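Local coordinates for Ifi204 (Mus musculus domesticus, PDB 5YZW), which senses DNA as an interferon-inducible PYHIN-family protein, probably gripping it through HIN domains such as the HINb domain seen here, at residues 123-127 and 138-142; 165-171 and 187-193. All blocks are in the same frame, centred on the assembly; numbering follows the deposited sequence.

Interaction 1. Residues 123-127 and 138-142; sequences EYLVN and YGIGD
The firmest bond between these two antiparallel strands is N127 N to G139 O, 2.8 Å and nearly linear (173°); G141 N to L125 O, at 3.3 Å, is weak. V126 faces I140 as a non-hydrogen-bonded pair, CA to CA 4.5 Å, flanked by CA-H...O contacts of 3.4 Å from I140 CA to L125 O and from V126 CA to G139 O. The axes approach to 4.6 Å but their directions differ by 128°, so the strands splay and E123 lies out of reach. At G139 a CB would clash with N127 OD1. On the V126 and I140 face, V126 CG1 packs on Y138 CD1 (3.6 Å), and I140 (chi1 p, chi2 t) lays CD1 over the ring of Y124 (chi1 m), 4.1 Å from its centroid, a CH-pi contact. The Y124 hydroxyl bonds P106 O, beside helix 108-112, which packs on the ring. Such a strongly coiled hairpin is typical of the first two strands of an OB-fold barrel.

Interaction 2. Residues 165-171 and 187-193; sequences KLRLVCF and HSYMQVI
The C-terminal strand of the HINb domain closes here on the edge of strand 165-169 in the second of its two OB-fold barrels. The strands run antiparallel, their axes 4.7 Å apart at closest and their directions 164° apart. R167-Q191 and V169-Y189 are hydrogen-bonded pairs: R167 N to Q191 O is 2.9 Å and Q191 N to R167 O 3.1 Å, while V169 N to Y189 O is 2.8 Å and Y189 N to V169 O 3.0 Å. L166-V192 and L168-M190 are the non-hydrogen-bonded pairs, CA to CA 4.6 and 4.7 Å. I193 N to K165 O (2.9 Å) continues the pattern to the last modelled residue. At the other end C170, with positive phi and psi near 60°, turns the chain; C170 and F171 both face V120 in a G1 beta bulge.

On the inward face M190 (chi1 p, chi2 t) brings CE to 3.5 Å from L166 CD1 and 3.4 Å from L168 CD2, and its SD lies at the edge of the F171 ring, 5.3 Å from the centroid, a Met-aromatic contact. The reverse face carries R167, V169, Y189 and Q191. There R167 NH1 donates to Q191 OE1 (2.8 Å), while NH2 forms a salt bridge with E123. V169 CG2 meets the edge of the Y189 ring at CD2 (4.2 Å); that ring also meets F22, and its hydroxyl bonds E20, both of the first barrel. One face is thus sealed by aliphatic and sulfur packing, whereas the other combines polar bonds with an aromatic contact reaching the neighbouring barrel.

Following the chain from the N-terminal barrel through helices 96-103 and 108-112, interaction 1 comes first, closing a long hairpin with a tight turn, ten residues between its segments. Strand 145-151 and the loop after it lead to 165-171, where interaction 2 opens; fifteen residues later, past strands 171-175 and 180-183, the C-terminal segment returns to close it. The two loops follow in series, neither nesting nor crossing, and their centres lie 12 Å apart. They join laterally because strands 119-132 and 165-169 are sheet neighbours: Y124 O lies 2.8 Å from L166 N, a probable hydrogen bond, and E123 OE1 is 2.9 Å from R167 NH2 in a salt bridge. Hairpin and C-terminal strand thereby share one curled sheet.

Interaction 1. Residues 123-127 and 138-142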
ATOM      1  N   GLU A 123      -1.130   6.112   7.639  1.00 62.58           N
ATOM      2  CA  GLU A 123      -0.319   6.084   8.848  1.00 64.99           C
ATOM      3  C   GLU A 123      -1.143   6.635   9.998  1.00 68.42           C
ATOM      4  O   GLU A 123      -1.594   7.784   9.943  1.00 70.84           O
ATOM      5  CB  GLU A 123       0.959   6.901   8.683  1.00 75.01           C
ATOM      6  CG  GLU A 123       1.769   6.582   7.451  1.00 85.29           C
ATOM      7  CD  GLU A 123       3.029   7.420   7.364  1.00 88.95           C
ATOM      8  OE1 GLU A 123       3.745   7.314   6.347  1.00 85.86           O
ATOM      9  OE2 GLU A 123       3.299   8.183   8.314  1.00 93.10           O
ATOM     10  N   TYR A 124      -1.316   5.834  11.046  1.00 66.00           N
ATOM     11  CA  TYR A 124      -2.189   6.199  12.151  1.00 71.56           C
ATOM     12  C   TYR A 124      -1.510   5.914  13.485  1.00 80.81           C
ATOM     13  O   TYR A 124      -0.611   5.074  13.587  1.00 83.05           O
ATOM     14  CB  TYR A 124      -3.520   5.438  12.076  1.00 56.28           C
ATOM     15  CG  TYR A 124      -4.274   5.660  10.794  1.00 63.29           C
ATOM     16  CD1 TYR A 124      -5.071   6.778  10.620  1.00 68.36           C
ATOM     17  CD2 TYR A 124      -4.155   4.768   9.737  1.00 54.82           C
ATOM     18  CE1 TYR A 124      -5.766   6.987   9.444  1.00 59.15           C
ATOM     19  CE2 TYR A 124      -4.837   4.977   8.542  1.00 58.09           C
ATOM     20  CZ  TYR A 124      -5.641   6.091   8.405  1.00 55.95           C
ATOM     21  OH  TYR A 124      -6.320   6.313   7.221  1.00 56.84           O
ATOM     22  N   LEU A 125      -1.952   6.641  14.510  1.00 87.89           N
ATOM     23  CA  LEU A 125      -1.501   6.430  15.881  1.00 90.00           C
ATOM     24  C   LEU A 125      -2.348   5.353  16.540  1.00 82.69           C
ATOM     25  O   LEU A 125      -3.580   5.383  16.446  1.00 75.80           O
ATOM     26  CB  LEU A 125      -1.588   7.725  16.692  1.00 99.88           C
ATOM     27  CG  LEU A 125      -0.605   8.843  16.336  1.00108.32           C
ATOM     28  CD1 LEU A 125      -1.211   9.813  15.327  1.00107.51           C
ATOM     29  CD2 LEU A 125      -0.160   9.576  17.603  1.00112.47           C
ATOM     30  N   VAL A 126      -1.688   4.407  17.201  1.00 82.36           N
ATOM     31  CA  VAL A 126      -2.365   3.334  17.922  1.00 86.01           C
ATOM     32  C   VAL A 126      -2.573   3.760  19.367  1.00 86.43           C
ATOM     33  O   VAL A 126      -1.681   4.354  19.981  1.00 85.60           O
ATOM     34  CB  VAL A 126      -1.554   2.028  17.840  1.00 85.95           C
ATOM     35  CG1 VAL A 126      -2.393   0.845  18.314  1.00 89.20           C
ATOM     36  CG2 VAL A 126      -1.032   1.811  16.414  1.00 71.30           C
ATOM     37  N   ASN A 127      -3.742   3.446  19.924  1.00 93.10           N
ATOM     38  CA  ASN A 127      -4.041   3.816  21.300  1.00101.30           C
ATOM     39  C   ASN A 127      -4.427   2.643  22.189  1.00106.46           C
ATOM     40  O   ASN A 127      -4.476   2.812  23.412  1.00120.17           O
ATOM     41  CB  ASN A 127      -5.153   4.878  21.341  1.00106.93           C
ATOM     42  CG  ASN A 127      -6.447   4.412  20.687  1.00114.73           C
ATOM     43  OD1 ASN A 127      -6.931   3.309  20.940  1.00119.63           O
ATOM     44  ND2 ASN A 127      -7.017   5.266  19.839  1.00113.45           N
ATOM     45  N   TYR A 138      -6.004  -3.503  17.002  1.00 69.46           N
ATOM     46  CA  TYR A 138      -5.368  -2.230  17.322  1.00 78.58           C
ATOM     47  C   TYR A 138      -6.409  -1.120  17.234  1.00 82.59           C
ATOM     48  O   TYR A 138      -6.930  -0.838  16.150  1.00 74.69           O
ATOM     49  CB  TYR A 138      -4.206  -1.936  16.375  1.00 82.58           C
ATOM     50  CG  TYR A 138      -3.010  -2.849  16.513  1.00 83.28           C
ATOM     51  CD1 TYR A 138      -2.077  -2.640  17.518  1.00 88.97           C
ATOM     52  CD2 TYR A 138      -2.776  -3.874  15.599  1.00 74.62           C
ATOM     53  CE1 TYR A 138      -0.966  -3.452  17.643  1.00 90.12           C
ATOM     54  CE2 TYR A 138      -1.661  -4.689  15.710  1.00 71.62           C
ATOM     55  CZ  TYR A 138      -0.760  -4.471  16.742  1.00 83.27           C
ATOM     56  OH  TYR A 138       0.356  -5.265  16.881  1.00 81.60           O
ATOM     57  N   GLY A 139      -6.724  -0.497  18.366  1.00 82.03           N
ATOM     58  CA  GLY A 139      -7.490   0.737  18.342  1.00 82.32           C
ATOM     59  C   GLY A 139      -6.644   1.859  17.759  1.00 83.37           C
ATOM     60  O   GLY A 139      -5.551   2.147  18.273  1.00 98.14           O
ATOM     61  N   ILE A 140      -7.114   2.484  16.679  1.00 72.78           N
ATOM     62  CA  ILE A 140      -6.432   3.630  16.089  1.00 73.44           C
ATOM     63  C   ILE A 140      -7.389   4.812  16.067  1.00 75.76           C
ATOM     64  O   ILE A 140      -8.614   4.656  16.117  1.00 74.18           O
ATOM     65  CB  ILE A 140      -5.903   3.359  14.655  1.00 72.05           C
ATOM     66  CG1 ILE A 140      -7.068   3.129  13.684  1.00 71.99           C
ATOM     67  CG2 ILE A 140      -4.919   2.200  14.642  1.00 66.75           C
ATOM     68  CD1 ILE A 140      -6.662   3.164  12.192  1.00 66.56           C
ATOM     69  N   GLY A 141      -6.812   6.010  15.971  1.00 78.73           N
ATOM     70  CA  GLY A 141      -7.621   7.213  15.903  1.00 83.57           C
ATOM     71  C   GLY A 141      -6.868   8.391  15.326  1.00 88.05           C
ATOM     72  O   GLY A 141      -5.655   8.349  15.108  1.00 93.54           O
ATOM     73  N   ASP A 142      -7.630   9.452  15.066  1.00 89.90           N
ATOM     74  CA  ASP A 142      -7.097  10.754  14.689  1.00 88.78           C
ATOM     75  C   ASP A 142      -8.049  11.822  15.228  1.00100.64           C
ATOM     76  O   ASP A 142      -8.937  11.536  16.039  1.00105.52           O
ATOM     77  CB  ASP A 142      -6.872  10.835  13.166  1.00 84.25           C
ATOM     78  CG  ASP A 142      -8.153  10.650  12.350  1.00 82.03           C
ATOM     79  OD1 ASP A 142      -9.263  10.813  12.899  1.00 82.20           O
ATOM     80  OD2 ASP A 142      -8.050  10.310  11.145  1.00 72.75           O
TER

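Interaction 2. Residues 165-171 and 187-193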
ATOM      1  N   LYS A 165       3.291   4.485  16.067  1.00 93.74           N
ATOM      2  CA  LYS A 165       2.624   4.933  14.851  1.00 93.15           C
ATOM      3  C   LYS A 165       2.752   3.856  13.780  1.00 81.55           C
ATOM      4  O   LYS A 165       3.843   3.324  13.547  1.00 76.85           O
ATOM      5  CB  LYS A 165       3.193   6.258  14.345  1.00 98.80           C
ATOM      6  CG  LYS A 165       2.119   7.175  13.763  1.00100.89           C
ATOM      7  CD  LYS A 165       2.721   8.325  12.980  1.00102.20           C
ATOM      8  CE  LYS A 165       1.643   9.198  12.354  1.00 99.24           C
ATOM      9  NZ  LYS A 165       2.238  10.180  11.403  1.00 92.86           N
ATOM     10  N   LEU A 166       1.635   3.549  13.131  1.00 74.75           N
ATOM     11  CA  LEU A 166       1.503   2.392  12.260  1.00 73.17           C
ATOM     12  C   LEU A 166       1.306   2.833  10.817  1.00 69.46           C
ATOM     13  O   LEU A 166       0.384   3.601  10.519  1.00 69.95           O
ATOM     14  CB  LEU A 166       0.320   1.540  12.699  1.00 72.33           C
ATOM     15  CG  LEU A 166       0.672   0.210  13.337  1.00 76.95           C
ATOM     16  CD1 LEU A 166      -0.604  -0.584  13.500  1.00 79.69           C
ATOM     17  CD2 LEU A 166       1.675  -0.512  12.473  1.00 76.86           C
ATOM     18  N   ARG A 167       2.157   2.336   9.928  1.00 68.79           N
ATOM     19  CA  ARG A 167       1.998   2.549   8.495  1.00 62.31           C
ATOM     20  C   ARG A 167       1.314   1.316   7.922  1.00 56.62           C
ATOM     21  O   ARG A 167       1.872   0.213   7.972  1.00 61.86           O
ATOM     22  CB  ARG A 167       3.340   2.796   7.816  1.00 59.79           C
ATOM     23  CG  ARG A 167       3.281   2.726   6.281  1.00 53.34           C
ATOM     24  CD  ARG A 167       4.633   3.080   5.690  1.00 67.36           C
ATOM     25  NE  ARG A 167       4.979   4.470   5.980  1.00 77.43           N
ATOM     26  CZ  ARG A 167       6.206   4.893   6.281  1.00 83.96           C
ATOM     27  NH1 ARG A 167       7.218   4.031   6.337  1.00 79.52           N
ATOM     28  NH2 ARG A 167       6.424   6.181   6.526  1.00 86.67           N
ATOM     29  N   LEU A 168       0.097   1.500   7.413  1.00 53.41           N
ATOM     30  CA  LEU A 168      -0.707   0.423   6.854  1.00 51.57           C
ATOM     31  C   LEU A 168      -0.739   0.549   5.344  1.00 49.87           C
ATOM     32  O   LEU A 168      -1.009   1.634   4.813  1.00 50.31           O
ATOM     33  CB  LEU A 168      -2.143   0.449   7.386  1.00 52.40           C
ATOM     34  CG  LEU A 168      -2.377   0.617   8.886  1.00 56.48           C
ATOM     35  CD1 LEU A 168      -3.827   1.019   9.133  1.00 54.96           C
ATOM     36  CD2 LEU A 168      -2.057  -0.676   9.572  1.00 58.98           C
ATOM     37  N   VAL A 169      -0.499  -0.560   4.651  1.00 49.97           N
ATOM     38  CA  VAL A 169      -0.572  -0.572   3.192  1.00 47.31           C
ATOM     39  C   VAL A 169      -1.500  -1.694   2.756  1.00 45.95           C
ATOM     40  O   VAL A 169      -1.299  -2.857   3.136  1.00 48.94           O
ATOM     41  CB  VAL A 169       0.808  -0.737   2.543  1.00 45.51           C
ATOM     42  CG1 VAL A 169       0.652  -0.744   1.034  1.00 41.79           C
ATOM     43  CG2 VAL A 169       1.749   0.358   3.029  1.00 44.32           C
ATOM     44  N   CYS A 170      -2.527  -1.343   1.985  1.00 40.62           N
ATOM     45  CA  CYS A 170      -3.446  -2.305   1.384  1.00 34.93           C
ATOM     46  C   CYS A 170      -4.161  -3.138   2.451  1.00 39.38           C
ATOM     47  O   CYS A 170      -4.085  -4.364   2.457  1.00 40.58           O
ATOM     48  CB  CYS A 170      -2.711  -3.212   0.398  1.00 32.84           C
ATOM     49  SG  CYS A 170      -3.812  -4.241  -0.627  1.00 44.90           S
ATOM     50  N   PHE A 171      -4.857  -2.440   3.352  1.00 41.33           N
ATOM     51  CA  PHE A 171      -5.818  -3.042   4.272  1.00 43.13           C
ATOM     52  C   PHE A 171      -7.239  -2.871   3.742  1.00 49.75           C
ATOM     53  O   PHE A 171      -7.543  -1.895   3.056  1.00 49.40           O
ATOM     54  CB  PHE A 171      -5.705  -2.410   5.657  1.00 39.78           C
ATOM     55  CG  PHE A 171      -4.620  -2.981   6.488  1.00 40.48           C
ATOM     56  CD1 PHE A 171      -3.305  -2.932   6.075  1.00 41.60           C
ATOM     57  CD2 PHE A 171      -4.916  -3.571   7.726  1.00 47.00           C
ATOM     58  CE1 PHE A 171      -2.289  -3.465   6.850  1.00 46.67           C
ATOM     59  CE2 PHE A 171      -3.909  -4.113   8.490  1.00 55.41           C
ATOM     60  CZ  PHE A 171      -2.593  -4.066   8.054  1.00 50.40           C
ATOM     61  N   HIS A 187      -2.400  -9.294   0.593  1.00 44.34           N
ATOM     62  CA  HIS A 187      -1.322  -8.422   0.114  1.00 50.61           C
ATOM     63  C   HIS A 187      -0.997  -7.299   1.088  1.00 54.23           C
ATOM     64  O   HIS A 187      -0.280  -6.362   0.718  1.00 43.11           O
ATOM     65  CB  HIS A 187      -1.654  -7.822  -1.256  1.00 44.40           C
ATOM     66  CG  HIS A 187      -1.811  -8.842  -2.340  1.00 48.68           C
ATOM     67  ND1 HIS A 187      -2.564  -8.620  -3.472  1.00 48.14           N
ATOM     68  CD2 HIS A 187      -1.315 -10.097  -2.457  1.00 50.35           C
ATOM     69  CE1 HIS A 187      -2.537  -9.699  -4.232  1.00 45.11           C
ATOM     70  NE2 HIS A 187      -1.790 -10.611  -3.636  1.00 46.96           N
ATOM     71  N   SER A 188      -1.507  -7.366   2.316  1.00 47.77           N
ATOM     72  CA  SER A 188      -1.278  -6.285   3.262  1.00 40.26           C
ATOM     73  C   SER A 188       0.173  -6.217   3.691  1.00 44.96           C
ATOM     74  O   SER A 188       0.924  -7.202   3.684  1.00 48.02           O
ATOM     75  CB  SER A 188      -2.146  -6.422   4.535  1.00 42.06           C
ATOM     76  OG  SER A 188      -3.528  -6.436   4.232  1.00 44.29           O
ATOM     77  N   TYR A 189       0.544  -5.023   4.129  1.00 41.57           N
ATOM     78  CA  TYR A 189       1.862  -4.783   4.684  1.00 43.20           C
ATOM     79  C   TYR A 189       1.706  -3.728   5.766  1.00 48.67           C
ATOM     80  O   TYR A 189       0.868  -2.828   5.661  1.00 50.65           O
ATOM     81  CB  TYR A 189       2.872  -4.312   3.601  1.00 45.78           C
ATOM     82  CG  TYR A 189       4.196  -3.869   4.195  1.00 46.18           C
ATOM     83  CD1 TYR A 189       5.196  -4.795   4.486  1.00 44.39           C
ATOM     84  CD2 TYR A 189       4.437  -2.535   4.490  1.00 44.47           C
ATOM     85  CE1 TYR A 189       6.413  -4.392   5.063  1.00 49.05           C
ATOM     86  CE2 TYR A 189       5.640  -2.121   5.055  1.00 43.62           C
ATOM     87  CZ  TYR A 189       6.623  -3.046   5.346  1.00 51.47           C
ATOM     88  OH  TYR A 189       7.814  -2.617   5.907  1.00 55.12           O
ATOM     89  N   MET A 190       2.519  -3.837   6.805  1.00 47.44           N
ATOM     90  CA  MET A 190       2.501  -2.813   7.831  1.00 46.88           C
ATOM     91  C   MET A 190       3.864  -2.769   8.498  1.00 54.91           C
ATOM     92  O   MET A 190       4.594  -3.763   8.516  1.00 57.39           O
ATOM     93  CB  MET A 190       1.405  -3.078   8.877  1.00 59.65           C
ATOM     94  CG  MET A 190       1.509  -4.439   9.558  1.00 67.20           C
ATOM     95  SD  MET A 190       0.161  -4.760  10.741  1.00 73.01           S
ATOM     96  CE  MET A 190      -0.285  -3.107  11.160  1.00 51.34           C
ATOM     97  N   GLN A 191       4.201  -1.598   9.033  1.00 57.37           N
ATOM     98  CA  GLN A 191       5.383  -1.450   9.867  1.00 59.60           C
ATOM     99  C   GLN A 191       5.158  -0.277  10.809  1.00 70.18           C
ATOM    100  O   GLN A 191       4.379   0.632  10.512  1.00 70.04           O
ATOM    101  CB  GLN A 191       6.644  -1.241   9.030  1.00 67.13           C
ATOM    102  CG  GLN A 191       6.970   0.209   8.782  1.00 73.84           C
ATOM    103  CD  GLN A 191       7.915   0.406   7.612  1.00 75.51           C
ATOM    104  OE1 GLN A 191       7.703   1.288   6.780  1.00 76.74           O
ATOM    105  NE2 GLN A 191       8.978  -0.395   7.560  1.00 73.24           N
ATOM    106  N   VAL A 192       5.833  -0.316  11.964  1.00 73.72           N
ATOM    107  CA  VAL A 192       5.794   0.800  12.901  1.00 77.98           C
ATOM    108  C   VAL A 192       6.871   1.803  12.504  1.00 78.50           C
ATOM    109  O   VAL A 192       7.909   1.443  11.938  1.00 76.74           O
ATOM    110  CB  VAL A 192       5.973   0.321  14.360  1.00 80.59           C
ATOM    111  CG1 VAL A 192       5.142  -0.932  14.629  1.00 78.50           C
ATOM    112  CG2 VAL A 192       7.428   0.060  14.660  1.00 85.39           C
ATOM    113  N   ILE A 193       6.630   3.076  12.805  1.00 90.73           N
ATOM    114  CA  ILE A 193       7.608   4.124  12.516  1.00 99.92           C
ATOM    115  C   ILE A 193       8.314   4.598  13.790  1.00105.80           C
ATOM    116  O   ILE A 193       9.445   5.091  13.742  1.00107.56           O
ATOM    117  CB  ILE A 193       6.944   5.308  11.798  1.00101.15           C
ATOM    118  CG1 ILE A 193       5.939   4.806  10.761  1.00 99.82           C
ATOM    119  CG2 ILE A 193       7.999   6.188  11.139  1.00104.32           C
ATOM    120  CD1 ILE A 193       4.936   5.850  10.313  1.00 94.67           C
TER